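Long-range contacts in Serine/threonine-protein kinase Tel1 (PDB 6SKY), which probably acts as an ATP-dependent serine/threonine kinase that senses DNA damage and activates checkpoint signalling, phosphorylating substrates at Ser/Thr-Gln sites: residues E2715-V2720 against L2800-V2805; M1587-F1592 against Q1623-E1628; W2118-R2123 against F2172-A2177. One frame throughout, in Å; residues are numbered along the deposited sequence.

Tel1 shows how small closures, far apart, each join neighbouring parts of a large helical protein. From the N terminus, interaction 2 comes first: residues 1623-1628 return to 1587-1592 after 30 residues holding helix 1606-1619, in the N-terminal helical part of the modelled chain. Interaction 3 follows in the FAT domain, where the chain after helix 2102-2119 meets the end of helix 2154-2174. Interaction 1 closes last, across 79 residues of the kinase domain, joining the loop after helix 2703-2714 to the start of helix 2802-2806. The three loops run in series, neither nesting nor crossing. The centres of interactions 1 and 2 are 59 Å apart, and no interaction touches another.

Interaction 1: E2715-V2720 against L2800-V2805; sequences ERFHPV and LTRDIV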
ATOM      1  N   GLU A2715     -18.547 -33.005  24.863  1.00 36.52           N
ATOM      2  CA  GLU A2715     -18.465 -32.603  26.260  1.00 36.52           C
ATOM      3  C   GLU A2715     -17.890 -33.690  27.154  1.00 36.52           C
ATOM      4  O   GLU A2715     -17.556 -33.406  28.306  1.00 36.52           O
ATOM      5  CB  GLU A2715     -19.838 -32.187  26.772  1.00 36.52           C
ATOM      6  CG  GLU A2715     -20.102 -30.709  26.610  1.00 36.52           C
ATOM      7  CD  GLU A2715     -21.571 -30.358  26.662  1.00 36.52           C
ATOM      8  OE1 GLU A2715     -22.402 -31.267  26.866  1.00 36.52           O
ATOM      9  OE2 GLU A2715     -21.898 -29.166  26.492  1.00 36.52           O
ATOM     10  N   ARG A2716     -17.766 -34.914  26.656  1.00 36.61           N
ATOM     11  CA  ARG A2716     -17.204 -36.030  27.402  1.00 36.61           C
ATOM     12  C   ARG A2716     -15.956 -36.571  26.723  1.00 36.61           C
ATOM     13  O   ARG A2716     -15.660 -37.758  26.810  1.00 36.61           O
ATOM     14  CB  ARG A2716     -18.229 -37.145  27.561  1.00 36.61           C
ATOM     15  CG  ARG A2716     -19.453 -36.760  28.335  1.00 36.61           C
ATOM     16  CD  ARG A2716     -20.198 -37.998  28.740  1.00 36.61           C
ATOM     17  NE  ARG A2716     -19.332 -38.921  29.464  1.00 36.61           N
ATOM     18  CZ  ARG A2716     -19.647 -40.182  29.734  1.00 36.61           C
ATOM     19  NH1 ARG A2716     -18.799 -40.953  30.397  1.00 36.61           N
ATOM     20  NH2 ARG A2716     -20.810 -40.674  29.335  1.00 36.61           N
ATOM     21  N   PHE A2717     -15.223 -35.708  26.037  1.00 31.26           N
ATOM     22  CA  PHE A2717     -14.047 -36.117  25.284  1.00 31.26           C
ATOM     23  C   PHE A2717     -13.124 -34.912  25.259  1.00 31.26           C
ATOM     24  O   PHE A2717     -13.455 -33.901  24.641  1.00 31.26           O
ATOM     25  CB  PHE A2717     -14.436 -36.555  23.879  1.00 31.26           C
ATOM     26  CG  PHE A2717     -13.539 -37.591  23.286  1.00 31.26           C
ATOM     27  CD1 PHE A2717     -13.518 -38.869  23.781  1.00 31.26           C
ATOM     28  CD2 PHE A2717     -12.749 -37.295  22.205  1.00 31.26           C
ATOM     29  CE1 PHE A2717     -12.709 -39.817  23.228  1.00 31.26           C
ATOM     30  CE2 PHE A2717     -11.946 -38.247  21.653  1.00 31.26           C
ATOM     31  CZ  PHE A2717     -11.928 -39.506  22.164  1.00 31.26           C
ATOM     32  N   HIS A2718     -11.998 -35.002  25.941  1.00 31.38           N
ATOM     33  CA  HIS A2718     -11.128 -33.848  26.048  1.00 31.38           C
ATOM     34  C   HIS A2718      -9.843 -34.075  25.275  1.00 31.38           C
ATOM     35  O   HIS A2718      -9.326 -35.190  25.272  1.00 31.38           O
ATOM     36  CB  HIS A2718     -10.783 -33.552  27.508  1.00 31.38           C
ATOM     37  CG  HIS A2718     -11.975 -33.402  28.393  1.00 31.38           C
ATOM     38  ND1 HIS A2718     -12.552 -34.466  29.049  1.00 31.38           N
ATOM     39  CD2 HIS A2718     -12.705 -32.314  28.728  1.00 31.38           C
ATOM     40  CE1 HIS A2718     -13.585 -34.039  29.750  1.00 31.38           C
ATOM     41  NE2 HIS A2718     -13.699 -32.737  29.572  1.00 31.38           N
ATOM     42  N   PRO A2719      -9.300 -33.049  24.631  1.00 26.24           N
ATOM     43  CA  PRO A2719      -8.088 -33.238  23.829  1.00 26.24           C
ATOM     44  C   PRO A2719      -6.875 -33.589  24.673  1.00 26.24           C
ATOM     45  O   PRO A2719      -6.740 -33.165  25.820  1.00 26.24           O
ATOM     46  CB  PRO A2719      -7.909 -31.882  23.146  1.00 26.24           C
ATOM     47  CG  PRO A2719      -8.706 -30.942  23.938  1.00 26.24           C
ATOM     48  CD  PRO A2719      -9.846 -31.695  24.486  1.00 26.24           C
ATOM     49  N   VAL A2720      -5.977 -34.374  24.079  1.00 24.59           N
ATOM     50  CA  VAL A2720      -4.782 -34.851  24.764  1.00 24.59           C
ATOM     51  C   VAL A2720      -3.539 -34.658  23.912  1.00 24.59           C
ATOM     52  O   VAL A2720      -2.495 -35.242  24.199  1.00 24.59           O
ATOM     53  CB  VAL A2720      -4.915 -36.334  25.137  1.00 24.59           C
ATOM     54  CG1 VAL A2720      -6.050 -36.544  26.079  1.00 24.59           C
ATOM     55  CG2 VAL A2720      -5.097 -37.145  23.904  1.00 24.59           C
ATOM     56  N   LEU A2800      -8.913 -29.145  11.455  1.00 20.83           N
ATOM     57  CA  LEU A2800      -8.552 -28.291  12.578  1.00 20.83           C
ATOM     58  C   LEU A2800      -9.409 -28.642  13.783  1.00 20.83           C
ATOM     59  O   LEU A2800     -10.043 -27.783  14.391  1.00 20.83           O
ATOM     60  CB  LEU A2800      -8.695 -26.820  12.214  1.00 20.83           C
ATOM     61  CG  LEU A2800      -7.862 -25.791  12.962  1.00 20.83           C
ATOM     62  CD1 LEU A2800      -6.407 -26.070  12.770  1.00 20.83           C
ATOM     63  CD2 LEU A2800      -8.192 -24.421  12.451  1.00 20.83           C
ATOM     64  N   THR A2801      -9.476 -29.923  14.120  1.00 22.14           N
ATOM     65  CA  THR A2801     -10.284 -30.357  15.246  1.00 22.14           C
ATOM     66  C   THR A2801      -9.674 -29.867  16.557  1.00 22.14           C
ATOM     67  O   THR A2801      -8.671 -29.163  16.581  1.00 22.14           O
ATOM     68  CB  THR A2801     -10.430 -31.871  15.232  1.00 22.14           C
ATOM     69  OG1 THR A2801      -9.176 -32.478  15.534  1.00 22.14           O
ATOM     70  CG2 THR A2801     -10.863 -32.323  13.876  1.00 22.14           C
ATOM     71  N   ARG A2802     -10.303 -30.223  17.674  1.00 22.14           N
ATOM     72  CA  ARG A2802      -9.822 -29.744  18.965  1.00 22.14           C
ATOM     73  C   ARG A2802      -8.477 -30.348  19.329  1.00 22.14           C
ATOM     74  O   ARG A2802      -7.687 -29.714  20.032  1.00 22.14           O
ATOM     75  CB  ARG A2802     -10.835 -30.052  20.059  1.00 22.14           C
ATOM     76  CG  ARG A2802     -12.099 -29.246  19.995  1.00 22.14           C
ATOM     77  CD  ARG A2802     -13.088 -29.771  20.999  1.00 22.14           C
ATOM     78  NE  ARG A2802     -13.210 -31.217  20.905  1.00 22.14           N
ATOM     79  CZ  ARG A2802     -13.493 -32.005  21.930  1.00 22.14           C
ATOM     80  NH1 ARG A2802     -13.679 -31.484  23.126  1.00 22.14           N
ATOM     81  NH2 ARG A2802     -13.574 -33.309  21.759  1.00 22.14           N
ATOM     82  N   ASP A2803      -8.196 -31.561  18.862  1.00 24.58           N
ATOM     83  CA  ASP A2803      -6.907 -32.175  19.133  1.00 24.58           C
ATOM     84  C   ASP A2803      -5.793 -31.576  18.294  1.00 24.58           C
ATOM     85  O   ASP A2803      -4.662 -31.486  18.764  1.00 24.58           O
ATOM     86  CB  ASP A2803      -6.978 -33.677  18.902  1.00 24.58           C
ATOM     87  CG  ASP A2803      -7.179 -34.448  20.181  1.00 24.58           C
ATOM     88  OD1 ASP A2803      -8.322 -34.833  20.487  1.00 24.58           O
ATOM     89  OD2 ASP A2803      -6.189 -34.658  20.899  1.00 24.58           O
ATOM     90  N   ILE A2804      -6.069 -31.170  17.061  1.00 20.50           N
ATOM     91  CA  ILE A2804      -5.031 -30.517  16.278  1.00 20.50           C
ATOM     92  C   ILE A2804      -4.654 -29.189  16.914  1.00 20.50           C
ATOM     93  O   ILE A2804      -3.478 -28.828  16.974  1.00 20.50           O
ATOM     94  CB  ILE A2804      -5.477 -30.351  14.812  1.00 20.50           C
ATOM     95  CG1 ILE A2804      -5.052 -31.548  13.969  1.00 20.50           C
ATOM     96  CG2 ILE A2804      -4.857 -29.135  14.199  1.00 20.50           C
ATOM     97  CD1 ILE A2804      -5.671 -32.821  14.359  1.00 20.50           C
ATOM     98  N   VAL A2805      -5.638 -28.462  17.431  1.00 20.50           N
ATOM     99  CA  VAL A2805      -5.384 -27.160  18.026  1.00 20.50           C
ATOM    100  C   VAL A2805      -4.782 -27.293  19.414  1.00 20.50           C
ATOM    101  O   VAL A2805      -4.053 -26.407  19.862  1.00 20.50           O
ATOM    102  CB  VAL A2805      -6.687 -26.352  18.046  1.00 20.50           C
ATOM    103  CG1 VAL A2805      -6.480 -25.026  18.684  1.00 20.50           C
ATOM    104  CG2 VAL A2805      -7.183 -26.162  16.656  1.00 20.50           C
TER
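R2802 and D2803, neighbours at the start of helix 2802-2806, reach the loop 2715-2720 at two points. The arginine chain bends at chi3 (-49°), and its guanidinium meets the carbonyl of F2717 end-on, with NH1 and NH2 both bound to F2717 O at 2.9 Å. NH1 comes nearly along the C=O axis, whereas NH2 stands above the carbonyl plane. The oxygen lies close to the guanidinium plane; both bonds are bent, near 140°, as two donors sharing one acceptor must be, and hold the flat group roughly in line with it. Its plane is turned 35° from the F2717 ring, whose edge NH2 approaches, and P2719 covers one guanidinium face, with CD 4.1 Å from NH1. Beside this, D2803 and V2720 run alongside each other, pointing the same way, and V2720 N donates to D2803 OD2 (3.2 Å) from above the carboxylate plane. D2803 OD1 turns to H2678, which also stacks on the F2717 ring, and R2802 NH2 is shared with the Y2943 carbonyl. An alanine in place of R2802 would remove both bonds to F2717 and the link to Y2943, and would probably loosen the loop from the helix and the chain terminus. Such a junction of a catalytic-domain loop, the helix following the activation segment and the last residues of the FATC region belongs to the PI3K-related kinase fold.

Interaction 2: M1587-F1592 against Q1623-E1628; sequences MLCGVF and QRLGGE
Two helix ends meet here, in what is probably part of the alpha solenoid: the chain leaving helix 1578-1588 runs beside the turn that leads into helix 1627-1644. One backbone bond joins them, from G1626 N, at the N-cap of the second helix, to C1589 O at 3.1 Å; it is almost straight (178°) and lies in the carbonyl plane. Side chains pack on both flanks of this bond. L1625 sets CG beside its backbone N (chi1 -56°) and extends to bring CD2 within 3.6 Å of C1589 CB. C1589 also holds its SG beside the backbone N, and it packs further on L1562 of helix 1557-1569. F1592 adopts the other choice, CG anti to the backbone N (chi1 -155°), which sends the ring inward, edge-to-face with Y1629 and against W1632, with L1588 O at its edge and in its plane. F1592 CB touches E1628 CB at 4.0 Å. The glutamate sets CG beside its own N and is extended beyond, so that its carboxylate ends beside the carbonyl, OE1 3.3 Å from F1592 O; both are acceptors, and the nearness is no bond.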
ATOM      1  N   MET A1587      48.783 -25.305  29.534  1.00 65.51           N
ATOM      2  CA  MET A1587      50.168 -25.065  29.147  1.00 65.51           C
ATOM      3  C   MET A1587      50.255 -24.239  27.871  1.00 65.51           C
ATOM      4  O   MET A1587      50.987 -23.248  27.815  1.00 65.51           O
ATOM      5  CB  MET A1587      50.916 -26.380  28.963  1.00 65.51           C
ATOM      6  CG  MET A1587      52.356 -26.169  28.558  1.00 65.51           C
ATOM      7  SD  MET A1587      53.077 -27.597  27.749  1.00 65.51           S
ATOM      8  CE  MET A1587      54.755 -27.028  27.534  1.00 65.51           C
ATOM      9  N   LEU A1588      49.520 -24.638  26.832  1.00 58.70           N
ATOM     10  CA  LEU A1588      49.605 -23.949  25.549  1.00 58.70           C
ATOM     11  C   LEU A1588      49.007 -22.552  25.633  1.00 58.70           C
ATOM     12  O   LEU A1588      49.665 -21.559  25.310  1.00 58.70           O
ATOM     13  CB  LEU A1588      48.893 -24.759  24.468  1.00 58.70           C
ATOM     14  CG  LEU A1588      49.430 -26.149  24.157  1.00 58.70           C
ATOM     15  CD1 LEU A1588      48.503 -26.853  23.193  1.00 58.70           C
ATOM     16  CD2 LEU A1588      50.825 -26.051  23.586  1.00 58.70           C
ATOM     17  N   CYS A1589      47.759 -22.460  26.069  1.00 57.25           N
ATOM     18  CA  CYS A1589      46.995 -21.223  26.020  1.00 57.25           C
ATOM     19  C   CYS A1589      47.249 -20.309  27.206  1.00 57.25           C
ATOM     20  O   CYS A1589      46.597 -19.267  27.307  1.00 57.25           O
ATOM     21  CB  CYS A1589      45.508 -21.552  25.942  1.00 57.25           C
ATOM     22  SG  CYS A1589      45.146 -22.923  24.835  1.00 57.25           S
ATOM     23  N   GLY A1590      48.160 -20.671  28.109  1.00 61.34           N
ATOM     24  CA  GLY A1590      48.440 -19.805  29.240  1.00 61.34           C
ATOM     25  C   GLY A1590      49.160 -18.538  28.827  1.00 61.34           C
ATOM     26  O   GLY A1590      48.841 -17.447  29.305  1.00 61.34           O
ATOM     27  N   VAL A1591      50.149 -18.669  27.948  1.00 58.05           N
ATOM     28  CA  VAL A1591      50.808 -17.547  27.294  1.00 58.05           C
ATOM     29  C   VAL A1591      50.782 -17.860  25.808  1.00 58.05           C
ATOM     30  O   VAL A1591      51.393 -18.839  25.365  1.00 58.05           O
ATOM     31  CB  VAL A1591      52.242 -17.334  27.795  1.00 58.05           C
ATOM     32  CG1 VAL A1591      53.091 -16.654  26.734  1.00 58.05           C
ATOM     33  CG2 VAL A1591      52.228 -16.501  29.051  1.00 58.05           C
ATOM     34  N   PHE A1592      50.054 -17.059  25.045  1.00 52.50           N
ATOM     35  CA  PHE A1592      49.746 -17.368  23.659  1.00 52.50           C
ATOM     36  C   PHE A1592      50.428 -16.368  22.737  1.00 52.50           C
ATOM     37  O   PHE A1592      51.053 -15.401  23.174  1.00 52.50           O
ATOM     38  CB  PHE A1592      48.228 -17.372  23.444  1.00 52.50           C
ATOM     39  CG  PHE A1592      47.773 -18.225  22.299  1.00 52.50           C
ATOM     40  CD1 PHE A1592      47.797 -19.592  22.393  1.00 52.50           C
ATOM     41  CD2 PHE A1592      47.298 -17.655  21.140  1.00 52.50           C
ATOM     42  CE1 PHE A1592      47.375 -20.370  21.347  1.00 52.50           C
ATOM     43  CE2 PHE A1592      46.879 -18.431  20.100  1.00 52.50           C
ATOM     44  CZ  PHE A1592      46.912 -19.788  20.206  1.00 52.50           C
ATOM     45  N   GLN A1623      39.317 -20.240  33.053  1.00 83.60           N
ATOM     46  CA  GLN A1623      39.841 -19.042  33.693  1.00 83.60           C
ATOM     47  C   GLN A1623      41.349 -18.896  33.583  1.00 83.60           C
ATOM     48  O   GLN A1623      41.875 -17.842  33.956  1.00 83.60           O
ATOM     49  CB  GLN A1623      39.460 -19.010  35.180  1.00 83.60           C
ATOM     50  CG  GLN A1623      40.282 -19.963  36.022  1.00 83.60           C
ATOM     51  CD  GLN A1623      40.138 -19.711  37.509  1.00 83.60           C
ATOM     52  OE1 GLN A1623      39.057 -19.377  37.994  1.00 83.60           O
ATOM     53  NE2 GLN A1623      41.236 -19.867  38.240  1.00 83.60           N
ATOM     54  N   ARG A1624      42.060 -19.906  33.087  1.00 76.99           N
ATOM     55  CA  ARG A1624      43.513 -19.896  33.042  1.00 76.99           C
ATOM     56  C   ARG A1624      44.047 -19.517  31.668  1.00 76.99           C
ATOM     57  O   ARG A1624      45.185 -19.865  31.337  1.00 76.99           O
ATOM     58  CB  ARG A1624      44.050 -21.265  33.458  1.00 76.99           C
ATOM     59  CG  ARG A1624      43.303 -21.872  34.630  1.00 76.99           C
ATOM     60  CD  ARG A1624      43.567 -23.360  34.753  1.00 76.99           C
ATOM     61  NE  ARG A1624      44.817 -23.649  35.444  1.00 76.99           N
ATOM     62  CZ  ARG A1624      45.270 -24.876  35.682  1.00 76.99           C
ATOM     63  NH1 ARG A1624      44.576 -25.930  35.278  1.00 76.99           N
ATOM     64  NH2 ARG A1624      46.418 -25.048  36.323  1.00 76.99           N
ATOM     65  N   LEU A1625      43.253 -18.810  30.869  1.00 61.53           N
ATOM     66  CA  LEU A1625      43.592 -18.500  29.488  1.00 61.53           C
ATOM     67  C   LEU A1625      44.068 -17.061  29.373  1.00 61.53           C
ATOM     68  O   LEU A1625      43.439 -16.149  29.918  1.00 61.53           O
ATOM     69  CB  LEU A1625      42.389 -18.719  28.575  1.00 61.53           C
ATOM     70  CG  LEU A1625      41.771 -20.106  28.634  1.00 61.53           C
ATOM     71  CD1 LEU A1625      40.577 -20.137  27.730  1.00 61.53           C
ATOM     72  CD2 LEU A1625      42.773 -21.164  28.229  1.00 61.53           C
ATOM     73  N   GLY A1626      45.162 -16.864  28.650  1.00 49.97           N
ATOM     74  CA  GLY A1626      45.707 -15.543  28.452  1.00 49.97           C
ATOM     75  C   GLY A1626      44.777 -14.656  27.654  1.00 49.97           C
ATOM     76  O   GLY A1626      43.677 -15.031  27.255  1.00 49.97           O
ATOM     77  N   GLY A1627      45.240 -13.437  27.422  1.00 43.27           N
ATOM     78  CA  GLY A1627      44.477 -12.495  26.638  1.00 43.27           C
ATOM     79  C   GLY A1627      44.609 -12.758  25.158  1.00 43.27           C
ATOM     80  O   GLY A1627      43.647 -12.602  24.403  1.00 43.27           O
ATOM     81  N   GLU A1628      45.796 -13.161  24.721  1.00 45.67           N
ATOM     82  CA  GLU A1628      45.977 -13.431  23.305  1.00 45.67           C
ATOM     83  C   GLU A1628      45.234 -14.684  22.878  1.00 45.67           C
ATOM     84  O   GLU A1628      44.772 -14.767  21.736  1.00 45.67           O
ATOM     85  CB  GLU A1628      47.461 -13.525  22.979  1.00 45.67           C
ATOM     86  CG  GLU A1628      48.078 -12.169  22.703  1.00 45.67           C
ATOM     87  CD  GLU A1628      49.589 -12.196  22.645  1.00 45.67           C
ATOM     88  OE1 GLU A1628      50.228 -12.297  23.715  1.00 45.67           O
ATOM     89  OE2 GLU A1628      50.143 -12.113  21.529  1.00 45.67           O
TER

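Interaction 3: W2118-R2123 against F2172-A2177; sequences WMMSGR and FRFHRA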
ATOM      1  N   TRP A2118      25.142 -16.784   2.260  1.00 25.22           N
ATOM      2  CA  TRP A2118      24.461 -17.125   3.523  1.00 25.22           C
ATOM      3  C   TRP A2118      23.471 -16.038   3.938  1.00 25.22           C
ATOM      4  O   TRP A2118      22.408 -16.341   4.487  1.00 25.22           O
ATOM      5  CB  TRP A2118      25.451 -17.429   4.671  1.00 25.22           C
ATOM      6  CG  TRP A2118      25.845 -16.308   5.652  1.00 25.22           C
ATOM      7  CD1 TRP A2118      27.062 -15.726   5.746  1.00 25.22           C
ATOM      8  CD2 TRP A2118      25.043 -15.699   6.682  1.00 25.22           C
ATOM      9  NE1 TRP A2118      27.070 -14.781   6.729  1.00 25.22           N
ATOM     10  CE2 TRP A2118      25.841 -14.741   7.317  1.00 25.22           C
ATOM     11  CE3 TRP A2118      23.728 -15.850   7.103  1.00 25.22           C
ATOM     12  CZ2 TRP A2118      25.374 -13.947   8.347  1.00 25.22           C
ATOM     13  CZ3 TRP A2118      23.268 -15.054   8.125  1.00 25.22           C
ATOM     14  CH2 TRP A2118      24.087 -14.119   8.735  1.00 25.22           C
ATOM     15  N   MET A2119      23.795 -14.769   3.663  1.00 25.34           N
ATOM     16  CA  MET A2119      23.069 -13.647   4.255  1.00 25.34           C
ATOM     17  C   MET A2119      21.684 -13.471   3.669  1.00 25.34           C
ATOM     18  O   MET A2119      20.806 -12.918   4.334  1.00 25.34           O
ATOM     19  CB  MET A2119      23.844 -12.355   4.060  1.00 25.34           C
ATOM     20  CG  MET A2119      24.999 -12.181   4.970  1.00 25.34           C
ATOM     21  SD  MET A2119      26.001 -10.786   4.520  1.00 25.34           S
ATOM     22  CE  MET A2119      27.103 -10.776   5.904  1.00 25.34           C
ATOM     23  N   MET A2120      21.481 -13.889   2.419  1.00 28.80           N
ATOM     24  CA  MET A2120      20.182 -13.677   1.775  1.00 28.80           C
ATOM     25  C   MET A2120      19.009 -14.197   2.596  1.00 28.80           C
ATOM     26  O   MET A2120      17.924 -13.615   2.558  1.00 28.80           O
ATOM     27  CB  MET A2120      20.156 -14.334   0.404  1.00 28.80           C
ATOM     28  CG  MET A2120      21.063 -13.686  -0.597  1.00 28.80           C
ATOM     29  SD  MET A2120      20.553 -12.026  -1.028  1.00 28.80           S
ATOM     30  CE  MET A2120      21.809 -11.631  -2.230  1.00 28.80           C
ATOM     31  N   SER A2121      19.195 -15.282   3.341  1.00 28.79           N
ATOM     32  CA  SER A2121      18.111 -15.894   4.098  1.00 28.79           C
ATOM     33  C   SER A2121      18.192 -15.671   5.600  1.00 28.79           C
ATOM     34  O   SER A2121      17.252 -16.037   6.312  1.00 28.79           O
ATOM     35  CB  SER A2121      18.065 -17.400   3.828  1.00 28.79           C
ATOM     36  OG  SER A2121      19.204 -17.820   3.102  1.00 28.79           O
ATOM     37  N   GLY A2122      19.270 -15.092   6.104  1.00 24.96           N
ATOM     38  CA  GLY A2122      19.476 -14.996   7.527  1.00 24.96           C
ATOM     39  C   GLY A2122      18.599 -13.960   8.191  1.00 24.96           C
ATOM     40  O   GLY A2122      17.819 -13.246   7.569  1.00 24.96           O
ATOM     41  N   ARG A2123      18.740 -13.889   9.509  1.00 26.91           N
ATOM     42  CA  ARG A2123      17.976 -12.947  10.306  1.00 26.91           C
ATOM     43  C   ARG A2123      18.376 -11.522   9.955  1.00 26.91           C
ATOM     44  O   ARG A2123      19.526 -11.248   9.622  1.00 26.91           O
ATOM     45  CB  ARG A2123      18.214 -13.221  11.784  1.00 26.91           C
ATOM     46  CG  ARG A2123      17.238 -12.567  12.703  1.00 26.91           C
ATOM     47  CD  ARG A2123      17.277 -13.235  14.049  1.00 26.91           C
ATOM     48  NE  ARG A2123      17.331 -14.684  13.913  1.00 26.91           N
ATOM     49  CZ  ARG A2123      17.078 -15.533  14.899  1.00 26.91           C
ATOM     50  NH1 ARG A2123      17.155 -16.837  14.686  1.00 26.91           N
ATOM     51  NH2 ARG A2123      16.738 -15.079  16.094  1.00 26.91           N
ATOM     52  N   PHE A2172      20.364  -6.116   0.607  1.00 22.01           N
ATOM     53  CA  PHE A2172      19.290  -5.319   1.185  1.00 22.01           C
ATOM     54  C   PHE A2172      18.056  -5.314   0.309  1.00 22.01           C
ATOM     55  O   PHE A2172      16.946  -5.131   0.810  1.00 22.01           O
ATOM     56  CB  PHE A2172      19.752  -3.885   1.412  1.00 22.01           C
ATOM     57  CG  PHE A2172      20.591  -3.709   2.627  1.00 22.01           C
ATOM     58  CD1 PHE A2172      20.214  -4.263   3.821  1.00 22.01           C
ATOM     59  CD2 PHE A2172      21.766  -2.999   2.570  1.00 22.01           C
ATOM     60  CE1 PHE A2172      20.986  -4.109   4.932  1.00 22.01           C
ATOM     61  CE2 PHE A2172      22.539  -2.844   3.675  1.00 22.01           C
ATOM     62  CZ  PHE A2172      22.152  -3.399   4.859  1.00 22.01           C
ATOM     63  N   ARG A2173      18.221  -5.474  -1.000  1.00 24.04           N
ATOM     64  CA  ARG A2173      17.055  -5.540  -1.862  1.00 24.04           C
ATOM     65  C   ARG A2173      16.254  -6.803  -1.607  1.00 24.04           C
ATOM     66  O   ARG A2173      15.023  -6.753  -1.562  1.00 24.04           O
ATOM     67  CB  ARG A2173      17.469  -5.453  -3.322  1.00 24.04           C
ATOM     68  CG  ARG A2173      16.304  -5.366  -4.269  1.00 24.04           C
ATOM     69  CD  ARG A2173      16.697  -4.737  -5.585  1.00 24.04           C
ATOM     70  NE  ARG A2173      17.281  -3.414  -5.418  1.00 24.04           N
ATOM     71  CZ  ARG A2173      18.540  -3.127  -5.707  1.00 24.04           C
ATOM     72  NH1 ARG A2173      19.003  -1.899  -5.532  1.00 24.04           N
ATOM     73  NH2 ARG A2173      19.336  -4.072  -6.183  1.00 24.04           N
ATOM     74  N   PHE A2174      16.918  -7.949  -1.429  1.00 25.56           N
ATOM     75  CA  PHE A2174      16.131  -9.157  -1.181  1.00 25.56           C
ATOM     76  C   PHE A2174      15.336  -9.072   0.119  1.00 25.56           C
ATOM     77  O   PHE A2174      14.248  -9.642   0.221  1.00 25.56           O
ATOM     78  CB  PHE A2174      16.997 -10.408  -1.166  1.00 25.56           C
ATOM     79  CG  PHE A2174      16.209 -11.664  -0.899  1.00 25.56           C
ATOM     80  CD1 PHE A2174      15.504 -12.282  -1.910  1.00 25.56           C
ATOM     81  CD2 PHE A2174      16.143 -12.205   0.368  1.00 25.56           C
ATOM     82  CE1 PHE A2174      14.764 -13.420  -1.664  1.00 25.56           C
ATOM     83  CE2 PHE A2174      15.405 -13.343   0.614  1.00 25.56           C
ATOM     84  CZ  PHE A2174      14.718 -13.951  -0.402  1.00 25.56           C
ATOM     85  N   HIS A2175      15.857  -8.392   1.128  1.00 22.26           N
ATOM     86  CA  HIS A2175      15.143  -8.270   2.391  1.00 22.26           C
ATOM     87  C   HIS A2175      14.022  -7.248   2.352  1.00 22.26           C
ATOM     88  O   HIS A2175      13.374  -7.038   3.378  1.00 22.26           O
ATOM     89  CB  HIS A2175      16.101  -7.889   3.516  1.00 22.26           C
ATOM     90  CG  HIS A2175      16.849  -9.042   4.098  1.00 22.26           C
ATOM     91  ND1 HIS A2175      17.783  -9.756   3.388  1.00 22.26           N
ATOM     92  CD2 HIS A2175      16.808  -9.598   5.328  1.00 22.26           C
ATOM     93  CE1 HIS A2175      18.281 -10.707   4.152  1.00 22.26           C
ATOM     94  NE2 HIS A2175      17.707 -10.631   5.336  1.00 22.26           N
ATOM     95  N   ARG A2176      13.796  -6.598   1.212  1.00 28.05           N
ATOM     96  CA  ARG A2176      12.797  -5.541   1.080  1.00 28.05           C
ATOM     97  C   ARG A2176      13.020  -4.434   2.102  1.00 28.05           C
ATOM     98  O   ARG A2176      12.079  -3.948   2.728  1.00 28.05           O
ATOM     99  CB  ARG A2176      11.377  -6.095   1.194  1.00 28.05           C
ATOM    100  CG  ARG A2176      11.073  -7.237   0.255  1.00 28.05           C
ATOM    101  CD  ARG A2176      11.117  -6.789  -1.180  1.00 28.05           C
ATOM    102  NE  ARG A2176      10.669  -7.826  -2.102  1.00 28.05           N
ATOM    103  CZ  ARG A2176       9.393  -8.093  -2.362  1.00 28.05           C
ATOM    104  NH1 ARG A2176       9.076  -9.051  -3.222  1.00 28.05           N
ATOM    105  NH2 ARG A2176       8.432  -7.405  -1.759  1.00 28.05           N
ATOM    106  N   ALA A2177      14.270  -4.032   2.276  1.00 24.46           N
ATOM    107  CA  ALA A2177      14.629  -2.944   3.180  1.00 24.46           C
ATOM    108  C   ALA A2177      14.802  -1.692   2.334  1.00 24.46           C
ATOM    109  O   ALA A2177      15.855  -1.481   1.733  1.00 24.46           O
ATOM    110  CB  ALA A2177      15.892  -3.281   3.959  1.00 24.46           C
TER
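M2120, H2175 and F2174 carry most of the surface buried between these segments, and each uses a different part of itself. M2120 bends at chi2 (-66°), which carries SD across to the base of F2174, 3.9 Å from its CB. The sulfur lies 5.2 Å from the centroid of the F2174 ring, an oblique Met-aromatic contact in which the two side chains cross at a slant. F2174, with CG anti to its backbone N, swings its ring toward the main chain of M2120, so that CD2 and CE2 both approach M2120 O. H2175 takes the other setting, CG beside its N (chi1 -82°), and places its imidazole among the carbonyl oxygens of M2119, M2120 and G2122. The pairing thus joins, within the FAT domain, the chain following helix 2102-2119 to the C-terminal end of helix 2154-2174, and just beyond H2175 a Schellman motif with R2176 at positive phi turns the chain into helix 2178-2189. At the tip of the imidazole, NE2 makes a weak hydrogen bond of 3.4 Å to G2122 O, which R2637 NH1 also bonds weakly. CE1 is directed at M2119 O, 3.4 Å away in the ring plane, while M2120 O lies obliquely to it at 3.3 Å. ND1 looks back to I2171 O through another weak bond, so the carbonyls around the ring might favour a second proton, although nearby R2637 would tend to oppose it. The side chains of R2637 and R2640, on helix 2637-2641 of the kinase domain, touch F2174, and R2640 also hydrogen-bonds S2121 OG.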